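Local coordinates for protein bottromycin amidohydrolase (Streptomyces purpureus, PDB 6I5S) that probably hydrolyses a thiazoline-containing precursor of bottromycin at a two-zinc site, acting as the gatekeeper enzyme of its biosynthesis, at residues L434-W438 against A451-G455; G89-A93 against S359-E363; E52-P56 against A80-Y85. The contacts are given in a common frame with arbitrary orientation. Residue numbers count along the deposited sequence, not the author numbering.

Contact 1. Residues L434-W438 against A451-G455; sequences LDRLW and AWARG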
ATOM      1  N   LEU A 434      -0.924  15.230  13.378  1.00 33.26           N
ATOM      2  CA  LEU A 434      -1.603  14.427  12.345  1.00 27.58           C
ATOM      3  C   LEU A 434      -2.826  15.168  11.833  1.00 29.87           C
ATOM      4  O   LEU A 434      -3.055  15.235  10.622  1.00 32.44           O
ATOM      5  CB  LEU A 434      -1.954  13.041  12.884  1.00 30.12           C
ATOM      6  CG  LEU A 434      -0.822  12.134  13.317  1.00 28.71           C
ATOM      7  CD1 LEU A 434      -1.317  10.910  14.034  1.00 32.27           C
ATOM      8  CD2 LEU A 434       0.017  11.720  12.103  1.00 31.61           C
ATOM      9  N   ASP A 435      -3.598  15.796  12.737  1.00 32.91           N
ATOM     10  CA  ASP A 435      -4.720  16.613  12.312  1.00 32.59           C
ATOM     11  C   ASP A 435      -4.266  17.726  11.387  1.00 30.65           C
ATOM     12  O   ASP A 435      -4.948  18.045  10.407  1.00 34.60           O
ATOM     13  CB  ASP A 435      -5.397  17.241  13.531  1.00 37.64           C
ATOM     14  CG  ASP A 435      -6.134  16.251  14.408  1.00 42.57           C
ATOM     15  OD1 ASP A 435      -6.387  15.111  14.024  1.00 38.01           O
ATOM     16  OD2 ASP A 435      -6.517  16.680  15.542  1.00 48.29           O
ATOM     17  N   ARG A 436      -3.156  18.398  11.747  1.00 34.04           N
ATOM     18  CA  ARG A 436      -2.705  19.543  10.974  1.00 36.09           C
ATOM     19  C   ARG A 436      -2.214  19.112   9.583  1.00 34.97           C
ATOM     20  O   ARG A 436      -2.475  19.794   8.582  1.00 32.29           O
ATOM     21  CB  ARG A 436      -1.588  20.257  11.751  1.00 44.92           C
ATOM     22  CG  ARG A 436      -1.042  21.526  11.135  1.00 70.53           C
ATOM     23  CD  ARG A 436      -0.067  22.225  12.100  1.00 82.01           C
ATOM     24  NE  ARG A 436      -0.685  22.518  13.400  1.00 72.97           N
ATOM     25  CZ  ARG A 436      -0.304  22.013  14.573  1.00 81.88           C
ATOM     26  NH1 ARG A 436       0.722  21.168  14.668  1.00 76.20           N
ATOM     27  NH2 ARG A 436      -0.954  22.367  15.674  1.00 97.29           N
ATOM     28  N   LEU A 437      -1.476  18.007   9.512  1.00 32.41           N
ATOM     29  CA  LEU A 437      -1.017  17.496   8.214  1.00 30.48           C
ATOM     30  C   LEU A 437      -2.181  17.104   7.332  1.00 31.40           C
ATOM     31  O   LEU A 437      -2.229  17.450   6.151  1.00 31.01           O
ATOM     32  CB  LEU A 437      -0.083  16.292   8.395  1.00 31.27           C
ATOM     33  CG  LEU A 437       1.354  16.581   8.873  1.00 36.50           C
ATOM     34  CD1 LEU A 437       2.123  15.302   9.242  1.00 33.26           C
ATOM     35  CD2 LEU A 437       2.049  17.256   7.771  1.00 33.43           C
ATOM     36  N   TRP A 438      -3.161  16.422   7.888  1.00 29.89           N
ATOM     37  CA  TRP A 438      -4.318  16.045   7.077  1.00 29.53           C
ATOM     38  C   TRP A 438      -5.074  17.297   6.624  1.00 33.20           C
ATOM     39  O   TRP A 438      -5.407  17.446   5.441  1.00 29.58           O
ATOM     40  CB  TRP A 438      -5.213  15.083   7.875  1.00 33.36           C
ATOM     41  CG  TRP A 438      -6.378  14.502   7.115  1.00 35.26           C
ATOM     42  CD1 TRP A 438      -7.702  14.664   7.421  1.00 33.89           C
ATOM     43  CD2 TRP A 438      -6.345  13.659   5.935  1.00 29.79           C
ATOM     44  NE1 TRP A 438      -8.497  13.981   6.525  1.00 34.25           N
ATOM     45  CE2 TRP A 438      -7.695  13.360   5.603  1.00 30.89           C
ATOM     46  CE3 TRP A 438      -5.327  13.118   5.143  1.00 27.86           C
ATOM     47  CZ2 TRP A 438      -8.038  12.570   4.505  1.00 29.43           C
ATOM     48  CZ3 TRP A 438      -5.692  12.331   4.043  1.00 31.64           C
ATOM     49  CH2 TRP A 438      -7.022  12.049   3.774  1.00 26.20           C
ATOM     50  N   ALA A 451     -14.674  19.337   6.078  1.00 43.04           N
ATOM     51  CA  ALA A 451     -15.460  18.354   5.343  1.00 46.35           C
ATOM     52  C   ALA A 451     -14.954  16.921   5.498  1.00 44.62           C
ATOM     53  O   ALA A 451     -15.664  15.987   5.075  1.00 39.06           O
ATOM     54  CB  ALA A 451     -15.470  18.716   3.863  1.00 47.70           C
ATOM     55  N   TRP A 452     -13.741  16.706   6.052  1.00 38.98           N
ATOM     56  CA  TRP A 452     -13.160  15.361   6.102  1.00 35.86           C
ATOM     57  C   TRP A 452     -12.308  15.225   7.372  1.00 33.90           C
ATOM     58  O   TRP A 452     -11.053  15.361   7.371  1.00 33.55           O
ATOM     59  CB  TRP A 452     -12.331  15.035   4.852  1.00 32.94           C
ATOM     60  CG  TRP A 452     -12.024  13.570   4.662  1.00 31.66           C
ATOM     61  CD1 TRP A 452     -12.077  12.554   5.601  1.00 35.48           C
ATOM     62  CD2 TRP A 452     -11.636  12.944   3.440  1.00 33.72           C
ATOM     63  NE1 TRP A 452     -11.789  11.347   5.010  1.00 32.99           N
ATOM     64  CE2 TRP A 452     -11.479  11.562   3.701  1.00 34.38           C
ATOM     65  CE3 TRP A 452     -11.383  13.415   2.153  1.00 32.51           C
ATOM     66  CZ2 TRP A 452     -11.113  10.665   2.728  1.00 30.39           C
ATOM     67  CZ3 TRP A 452     -11.002  12.523   1.195  1.00 34.75           C
ATOM     68  CH2 TRP A 452     -10.893  11.159   1.475  1.00 31.47           C
ATOM     69  N   ALA A 453     -12.982  14.897   8.484  1.00 32.81           N
ATOM     70  CA  ALA A 453     -12.269  14.738   9.749  1.00 35.69           C
ATOM     71  C   ALA A 453     -11.311  13.558   9.697  1.00 37.66           C
ATOM     72  O   ALA A 453     -11.605  12.505   9.114  1.00 36.89           O
ATOM     73  CB  ALA A 453     -13.246  14.535  10.898  1.00 36.88           C
ATOM     74  N   ARG A 454     -10.137  13.721  10.307  1.00 34.04           N
ATOM     75  CA  ARG A 454      -9.192  12.623  10.344  1.00 31.82           C
ATOM     76  C   ARG A 454      -9.799  11.430  11.070  1.00 36.18           C
ATOM     77  O   ARG A 454     -10.415  11.578  12.150  1.00 33.19           O
ATOM     78  CB  ARG A 454      -7.898  13.090  11.045  1.00 36.34           C
ATOM     79  CG  ARG A 454      -6.824  12.071  10.992  1.00 34.30           C
ATOM     80  CD  ARG A 454      -5.444  12.604  11.464  1.00 32.81           C
ATOM     81  NE  ARG A 454      -5.447  12.821  12.898  1.00 35.54           N
ATOM     82  CZ  ARG A 454      -5.214  11.870  13.798  1.00 35.18           C
ATOM     83  NH1 ARG A 454      -4.945  10.626  13.430  1.00 35.78           N
ATOM     84  NH2 ARG A 454      -5.198  12.179  15.081  1.00 36.81           N
ATOM     85  N   GLY A 455      -9.622  10.248  10.473  1.00 36.33           N
ATOM     86  CA  GLY A 455     -10.223   9.009  10.954  1.00 35.86           C
ATOM     87  C   GLY A 455     -11.438   8.539  10.169  1.00 38.44           C
ATOM     88  O   GLY A 455     -11.770   7.342  10.220  1.00 34.89           O
TER

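Contact 2. Residues G89-A93 against S359-E363; sequences GFVDA and SFHKE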
ATOM      1  N   GLY A  89       4.785   0.193  12.102  1.00 27.07           N
ATOM      2  CA  GLY A  89       4.230   1.027  11.055  1.00 25.76           C
ATOM      3  C   GLY A  89       3.667   0.178   9.934  1.00 26.80           C
ATOM      4  O   GLY A  89       4.165  -0.907   9.664  1.00 27.32           O
ATOM      5  N   PHE A  90       2.609   0.694   9.297  1.00 25.24           N
ATOM      6  CA  PHE A  90       1.919  -0.008   8.220  1.00 27.70           C
ATOM      7  C   PHE A  90       2.640   0.165   6.890  1.00 28.11           C
ATOM      8  O   PHE A  90       3.350   1.156   6.654  1.00 24.76           O
ATOM      9  CB  PHE A  90       0.480   0.520   8.055  1.00 26.97           C
ATOM     10  CG  PHE A  90      -0.289   0.547   9.335  1.00 26.01           C
ATOM     11  CD1 PHE A  90      -0.184  -0.483  10.247  1.00 27.22           C
ATOM     12  CD2 PHE A  90      -1.081   1.617   9.640  1.00 25.08           C
ATOM     13  CE1 PHE A  90      -0.841  -0.422  11.486  1.00 30.76           C
ATOM     14  CE2 PHE A  90      -1.756   1.670  10.894  1.00 26.09           C
ATOM     15  CZ  PHE A  90      -1.623   0.626  11.783  1.00 27.03           C
ATOM     16  N   VAL A  91       2.414  -0.815   6.009  1.00 25.25           N
ATOM     17  CA  VAL A  91       2.980  -0.821   4.661  1.00 26.15           C
ATOM     18  C   VAL A  91       1.840  -0.927   3.672  1.00 22.51           C
ATOM     19  O   VAL A  91       1.116  -1.940   3.649  1.00 24.00           O
ATOM     20  CB  VAL A  91       3.966  -1.978   4.451  1.00 25.09           C
ATOM     21  CG1 VAL A  91       4.667  -1.777   3.050  1.00 24.77           C
ATOM     22  CG2 VAL A  91       4.990  -2.012   5.604  1.00 27.09           C
ATOM     23  N   ASP A  92       1.664   0.107   2.840  1.00 22.49           N
ATOM     24  CA  ASP A  92       0.763  -0.039   1.694  1.00 26.94           C
ATOM     25  C   ASP A  92       1.497  -0.839   0.616  1.00 28.84           C
ATOM     26  O   ASP A  92       2.427  -0.335  -0.032  1.00 25.31           O
ATOM     27  CB  ASP A  92       0.277   1.306   1.158  1.00 26.13           C
ATOM     28  CG  ASP A  92      -0.783   1.146   0.070  1.00 30.08           C
ATOM     29  OD1 ASP A  92      -1.563   2.069  -0.112  1.00 25.17           O
ATOM     30  OD2 ASP A  92      -0.821   0.087  -0.628  1.00 26.29           O
ATOM     31  N   ALA A  93       1.078  -2.073   0.433  1.00 25.34           N
ATOM     32  CA  ALA A  93       1.812  -3.002  -0.437  1.00 25.73           C
ATOM     33  C   ALA A  93       1.579  -2.786  -1.935  1.00 25.14           C
ATOM     34  O   ALA A  93       2.191  -3.494  -2.763  1.00 25.34           O
ATOM     35  CB  ALA A  93       1.477  -4.422  -0.059  1.00 28.23           C
ATOM     36  N   SER A 359      -7.596   4.785   1.966  1.00 25.79           N
ATOM     37  CA  SER A 359      -7.827   3.552   1.202  1.00 25.15           C
ATOM     38  C   SER A 359      -7.124   2.360   1.846  1.00 26.95           C
ATOM     39  O   SER A 359      -7.567   1.199   1.681  1.00 28.78           O
ATOM     40  CB  SER A 359      -7.353   3.712  -0.250  1.00 29.35           C
ATOM     41  OG  SER A 359      -5.966   3.982  -0.358  1.00 26.94           O
ATOM     42  N   PHE A 360      -6.024   2.613   2.549  1.00 24.40           N
ATOM     43  CA  PHE A 360      -5.350   1.532   3.264  1.00 25.67           C
ATOM     44  C   PHE A 360      -6.306   0.896   4.274  1.00 26.06           C
ATOM     45  O   PHE A 360      -6.416  -0.338   4.377  1.00 25.26           O
ATOM     46  CB  PHE A 360      -4.097   2.055   3.962  1.00 22.25           C
ATOM     47  CG  PHE A 360      -3.299   0.990   4.624  1.00 21.12           C
ATOM     48  CD1 PHE A 360      -2.512   0.178   3.847  1.00 26.45           C
ATOM     49  CD2 PHE A 360      -3.411   0.727   5.973  1.00 25.39           C
ATOM     50  CE1 PHE A 360      -1.770  -0.858   4.410  1.00 25.76           C
ATOM     51  CE2 PHE A 360      -2.650  -0.292   6.556  1.00 26.75           C
ATOM     52  CZ  PHE A 360      -1.847  -1.096   5.760  1.00 26.15           C
ATOM     53  N   HIS A 361      -6.981   1.738   5.056  1.00 24.33           N
ATOM     54  CA  HIS A 361      -7.957   1.249   6.025  1.00 27.30           C
ATOM     55  C   HIS A 361      -9.205   0.709   5.351  1.00 27.14           C
ATOM     56  O   HIS A 361      -9.848  -0.175   5.918  1.00 25.36           O
ATOM     57  CB  HIS A 361      -8.201   2.371   7.055  1.00 27.47           C
ATOM     58  CG  HIS A 361      -6.955   2.647   7.823  1.00 25.73           C
ATOM     59  ND1 HIS A 361      -6.522   1.794   8.819  1.00 29.26           N
ATOM     60  CD2 HIS A 361      -5.967   3.546   7.623  1.00 26.01           C
ATOM     61  CE1 HIS A 361      -5.336   2.212   9.243  1.00 30.02           C
ATOM     62  NE2 HIS A 361      -4.968   3.255   8.516  1.00 29.51           N
ATOM     63  N   LYS A 362      -9.567   1.210   4.177  1.00 24.89           N
ATOM     64  CA  LYS A 362     -10.640   0.555   3.418  1.00 26.12           C
ATOM     65  C   LYS A 362     -10.268  -0.862   3.021  1.00 24.87           C
ATOM     66  O   LYS A 362     -11.138  -1.758   3.002  1.00 24.83           O
ATOM     67  CB  LYS A 362     -11.004   1.348   2.181  1.00 25.07           C
ATOM     68  CG  LYS A 362     -11.691   2.674   2.441  1.00 29.48           C
ATOM     69  CD  LYS A 362     -12.367   3.133   1.177  1.00 36.54           C
ATOM     70  CE  LYS A 362     -13.006   4.466   1.342  1.00 34.96           C
ATOM     71  NZ  LYS A 362     -13.890   4.806   0.179  1.00 36.19           N
ATOM     72  N   GLU A 363      -8.985  -1.101   2.726  1.00 25.00           N
ATOM     73  CA  GLU A 363      -8.577  -2.444   2.350  1.00 26.08           C
ATOM     74  C   GLU A 363      -8.550  -3.350   3.570  1.00 27.22           C
ATOM     75  O   GLU A 363      -8.967  -4.504   3.478  1.00 27.91           O
ATOM     76  CB  GLU A 363      -7.209  -2.419   1.677  1.00 24.99           C
ATOM     77  CG  GLU A 363      -6.705  -3.831   1.215  1.00 28.29           C
ATOM     78  CD  GLU A 363      -7.512  -4.439   0.148  1.00 41.61           C
ATOM     79  OE1 GLU A 363      -8.486  -3.778  -0.285  1.00 40.43           O
ATOM     80  OE2 GLU A 363      -7.196  -5.629  -0.276  1.00 35.61           O
TER
HETATM   81  O   HOH W   1      -3.376   4.050   0.867  1.00 26.24           O

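Contact 3. Residues E52-P56 against A80-Y85; sequences ETAPP and APYDWY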
ATOM      1  N   GLU A  52      -2.034  -9.972  20.216  1.00 54.42           N
ATOM      2  CA  GLU A  52      -1.954  -9.854  21.664  1.00 64.88           C
ATOM      3  C   GLU A  52      -0.920  -8.798  22.056  1.00 61.60           C
ATOM      4  O   GLU A  52      -0.045  -8.427  21.270  1.00 51.08           O
ATOM      5  CB  GLU A  52      -1.600 -11.194  22.294  1.00 78.86           C
ATOM      6  CG  GLU A  52      -2.820 -12.054  22.590  1.00 97.32           C
ATOM      7  CD  GLU A  52      -2.705 -13.457  22.031  1.00121.69           C
ATOM      8  OE1 GLU A  52      -1.568 -13.945  21.871  1.00136.06           O
ATOM      9  OE2 GLU A  52      -3.755 -14.072  21.744  1.00133.89           O
ATOM     10  N   THR A  53      -1.021  -8.332  23.302  1.00 53.74           N
ATOM     11  CA  THR A  53      -0.267  -7.183  23.784  1.00 47.78           C
ATOM     12  C   THR A  53       0.741  -7.613  24.835  1.00 40.82           C
ATOM     13  O   THR A  53       0.377  -8.248  25.818  1.00 43.93           O
ATOM     14  CB  THR A  53      -1.229  -6.149  24.361  1.00 50.89           C
ATOM     15  OG1 THR A  53      -2.266  -5.912  23.404  1.00 48.42           O
ATOM     16  CG2 THR A  53      -0.512  -4.831  24.688  1.00 52.04           C
ATOM     17  N   ALA A  54       1.998  -7.215  24.663  1.00 40.00           N
ATOM     18  CA  ALA A  54       3.007  -7.517  25.666  1.00 46.64           C
ATOM     19  C   ALA A  54       2.736  -6.709  26.940  1.00 46.04           C
ATOM     20  O   ALA A  54       1.997  -5.726  26.918  1.00 41.26           O
ATOM     21  CB  ALA A  54       4.403  -7.204  25.130  1.00 64.49           C
ATOM     22  N   PRO A  55       3.337  -7.095  28.058  1.00 42.76           N
ATOM     23  CA  PRO A  55       3.163  -6.315  29.271  1.00 40.52           C
ATOM     24  C   PRO A  55       3.692  -4.909  29.077  1.00 41.46           C
ATOM     25  O   PRO A  55       4.477  -4.653  28.152  1.00 38.01           O
ATOM     26  CB  PRO A  55       3.964  -7.096  30.330  1.00 52.48           C
ATOM     27  CG  PRO A  55       4.855  -8.001  29.593  1.00 49.25           C
ATOM     28  CD  PRO A  55       4.102  -8.327  28.324  1.00 48.74           C
ATOM     29  N   PRO A  56       3.275  -3.965  29.915  1.00 40.19           N
ATOM     30  CA  PRO A  56       3.654  -2.569  29.692  1.00 42.67           C
ATOM     31  C   PRO A  56       5.152  -2.386  29.865  1.00 38.68           C
ATOM     32  O   PRO A  56       5.726  -2.773  30.884  1.00 39.04           O
ATOM     33  CB  PRO A  56       2.864  -1.812  30.774  1.00 38.14           C
ATOM     34  CG  PRO A  56       2.540  -2.801  31.772  1.00 42.69           C
ATOM     35  CD  PRO A  56       2.397  -4.111  31.081  1.00 43.04           C
ATOM     36  N   ALA A  80       1.072  -1.960  36.241  1.00 65.35           N
ATOM     37  CA  ALA A  80       1.039  -0.649  35.594  1.00 57.99           C
ATOM     38  C   ALA A  80       0.068  -0.639  34.417  1.00 59.68           C
ATOM     39  O   ALA A  80       0.160  -1.510  33.545  1.00 59.41           O
ATOM     40  CB  ALA A  80       2.424  -0.256  35.102  1.00 56.32           C
ATOM     41  N   PRO A  81      -0.839   0.340  34.324  1.00 55.79           N
ATOM     42  CA  PRO A  81      -1.712   0.408  33.144  1.00 59.96           C
ATOM     43  C   PRO A  81      -0.941   0.804  31.895  1.00 58.13           C
ATOM     44  O   PRO A  81       0.173   1.328  31.960  1.00 49.54           O
ATOM     45  CB  PRO A  81      -2.741   1.476  33.500  1.00 50.57           C
ATOM     46  CG  PRO A  81      -2.093   2.315  34.565  1.00 57.08           C
ATOM     47  CD  PRO A  81      -1.156   1.400  35.316  1.00 62.65           C
ATOM     48  N   TYR A  82      -1.555   0.545  30.738  1.00 47.07           N
ATOM     49  CA  TYR A  82      -0.962   0.962  29.475  1.00 41.04           C
ATOM     50  C   TYR A  82      -1.276   2.437  29.244  1.00 40.74           C
ATOM     51  O   TYR A  82      -2.431   2.858  29.361  1.00 43.63           O
ATOM     52  CB  TYR A  82      -1.506   0.143  28.308  1.00 46.91           C
ATOM     53  CG  TYR A  82      -1.180  -1.328  28.318  1.00 42.21           C
ATOM     54  CD1 TYR A  82       0.122  -1.780  28.094  1.00 40.38           C
ATOM     55  CD2 TYR A  82      -2.183  -2.274  28.503  1.00 45.75           C
ATOM     56  CE1 TYR A  82       0.420  -3.129  28.082  1.00 44.19           C
ATOM     57  CE2 TYR A  82      -1.894  -3.650  28.491  1.00 48.93           C
ATOM     58  CZ  TYR A  82      -0.593  -4.071  28.279  1.00 43.68           C
ATOM     59  OH  TYR A  82      -0.297  -5.437  28.267  1.00 43.49           O
ATOM     60  N   ASP A  83      -0.247   3.224  28.925  1.00 40.14           N
ATOM     61  CA  ASP A  83      -0.487   4.571  28.420  1.00 43.66           C
ATOM     62  C   ASP A  83      -0.662   4.568  26.912  1.00 43.49           C
ATOM     63  O   ASP A  83      -1.270   5.477  26.342  1.00 39.74           O
ATOM     64  CB  ASP A  83       0.685   5.493  28.756  1.00 47.31           C
ATOM     65  CG  ASP A  83       0.760   5.828  30.239  1.00 56.72           C
ATOM     66  OD1 ASP A  83      -0.155   5.453  30.995  1.00 51.62           O
ATOM     67  OD2 ASP A  83       1.769   6.439  30.629  1.00 52.94           O
ATOM     68  N   TRP A  84      -0.077   3.586  26.258  1.00 38.69           N
ATOM     69  CA  TRP A  84      -0.084   3.522  24.813  1.00 39.57           C
ATOM     70  C   TRP A  84      -0.193   2.073  24.386  1.00 34.78           C
ATOM     71  O   TRP A  84       0.333   1.172  25.057  1.00 38.80           O
ATOM     72  CB  TRP A  84       1.197   4.059  24.203  1.00 34.40           C
ATOM     73  CG  TRP A  84       1.570   5.467  24.413  1.00 42.03           C
ATOM     74  CD1 TRP A  84       2.545   5.927  25.235  1.00 46.12           C
ATOM     75  CD2 TRP A  84       1.055   6.608  23.721  1.00 31.54           C
ATOM     76  NE1 TRP A  84       2.658   7.284  25.116  1.00 45.52           N
ATOM     77  CE2 TRP A  84       1.756   7.725  24.190  1.00 38.44           C
ATOM     78  CE3 TRP A  84       0.060   6.794  22.768  1.00 35.59           C
ATOM     79  CZ2 TRP A  84       1.487   9.009  23.745  1.00 42.14           C
ATOM     80  CZ3 TRP A  84      -0.187   8.076  22.325  1.00 34.33           C
ATOM     81  CH2 TRP A  84       0.523   9.153  22.798  1.00 39.50           C
ATOM     82  N   TYR A  85      -0.832   1.867  23.233  1.00 37.67           N
ATOM     83  CA  TYR A  85      -0.768   0.613  22.495  1.00 38.08           C
ATOM     84  C   TYR A  85      -0.078   0.894  21.167  1.00 31.63           C
ATOM     85  O   TYR A  85      -0.398   1.894  20.512  1.00 33.38           O
ATOM     86  CB  TYR A  85      -2.174   0.076  22.250  1.00 34.38           C
ATOM     87  CG  TYR A  85      -2.943  -0.242  23.479  1.00 33.82           C
ATOM     88  CD1 TYR A  85      -2.920  -1.514  24.040  1.00 37.65           C
ATOM     89  CD2 TYR A  85      -3.695   0.732  24.115  1.00 42.05           C
ATOM     90  CE1 TYR A  85      -3.662  -1.800  25.227  1.00 41.44           C
ATOM     91  CE2 TYR A  85      -4.423   0.436  25.280  1.00 51.84           C
ATOM     92  CZ  TYR A  85      -4.393  -0.840  25.803  1.00 44.54           C
ATOM     93  OH  TYR A  85      -5.106  -1.141  26.965  1.00 46.77           O
TER

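Contact 1. Residues L434-W438 against A451-G455
Charge pairing dominates one end of this contact, in which the loop after the C-terminal helix folds back on it beside helix 100-108 and Pro358. Arg454 NE donates to Asp435 OD1 at 2.7 Å with good geometry, and Arg454 NH2 reaches the same oxygen, Asp435 OD1, at 3.3 Å in a weak bond, completing a salt bridge at the guanidinium edge. One guanidinium face is packed against Leu434, whose CB lies 3.5 Å from Arg454 NE, while Arg454 NH1 is hydrogen-bonded to Pro419 O. Aromatic packing takes over one helical turn further on. Trp438 meets Trp452 in a T-shaped pair, its edge toward the Trp452 face, with planes at 87° and Trp438 CZ2 3.7 Å from Trp452 CE2. A weak hydrogen bond from Trp438 NE1 to Trp452 O, 3.0 Å, adds a polar tie, and Trp452 NE1 is hydrogen-bonded to Ala456 O. Helix side chains thus meet loop side chains and one loop carbonyl, without backbone-to-backbone bonds, and Asp435 balances the buried arginine's charge.

Contact 2. Residues G89-A93 against S359-E363
Phe360 projects from its helix onto strand 90-92 and lies beside the ring of Phe90: the two planes are near parallel, 18° apart, but so far slid, with centroids 5.7 Å apart, that they barely overlap. Phe360 CE2 instead packs on Phe90 CB at 3.6 Å, while Phe360 CE1 approaches Val91 O at 3.2 Å and Asp92 CA at 3.8 Å. His361 completes an aromatic cluster, with His361 CE1 4.0 Å from Phe90 CE2, and its NE2 is hydrogen-bonded to His109 O. No direct hydrogen bond joins the segments, but one water donates to both Asp92 OD1 and Ser359 OG, 2.9 Å from each; Asp92 OD1 is also hydrogen-bonded to Thr347 OG1. After a corner at Ala93 come the zinc ligands His94 and His96, the His-X-His pair that in amidohydrolases follows the first barrel strand. The 359-363 part of helix 358-369 runs at 96° to strand 90-92, Phe360 also touching Val111 of the adjacent parallel strand 111-116, whereas Val91 points away, onto helix 383-388.

Contact 3. Residues E52-P56 against A80-Y85
Thr53 is the first residue of the 52-56 loop to meet the other segment. Its side chain points across the gap, and Thr53 CG2 sits 3.6 Å from Tyr82 OH and 4.1 Å from Tyr85 CD1, so that one methyl group touches both tyrosines. At Ala54 the side chain turns away and the backbone makes the contact: Tyr82 OH donates a hydrogen bond of 2.7 Å to Ala54 O, which lies near the plane of the phenol ring, at its edge. The CA-to-CB bond of Tyr82 runs sideways to the loop, but the end of the side chain comes nearer and brings the hydroxyl to this carbonyl. Pro55 also directs its side chain away, although Pro55 CA comes within 3.7 Å of Tyr82 OH. Pro56 turns back toward the partner. Pro56 CD packs on Tyr82 CE1 at 3.7 Å, and Pro56 CG lies 3.2 Å from Ala80 O and 4.2 Å from Ala80 CB, bringing the pyrrolidine ring against both residues. The chain then enters strand 57-62, while beyond Tyr82 the partner enters strand 84-95, where Tyr85 makes a backbone hydrogen bond with Tyr405 and its ring meets His408 edge-to-face. The contact therefore lies among the N-terminal strands, probably outside the metal-binding barrel as in other amidohydrolases. Its chemistry is that of a tyrosine meeting a proline-rich loop: ring carbons of Tyr82 supply apolar contact to Pro56, and the hydroxyl satisfies a backbone carbonyl, with no charged pair between the segments.

Contact 2 lies near the centre of the chain and all its touching residues are buried; contact 1 is largely buried but peripheral, and contact 3 is a surface contact. Strand 84-95 is common to contacts 2 and 3, entering from the surface loops at one end and running inward toward the metal site, although their centres are about 24 Å apart. Contact 1 uses neither that strand nor its loops, but Trp438 and Trp452 both touch Pro358, at the start of the helix used by contact 2. Chemistry follows position: aromatic packing with a bridging water at the centre, a salt bridge and paired tryptophans in contact 1, and proline-tyrosine packing with one hydroxyl-carbonyl bond at the surface.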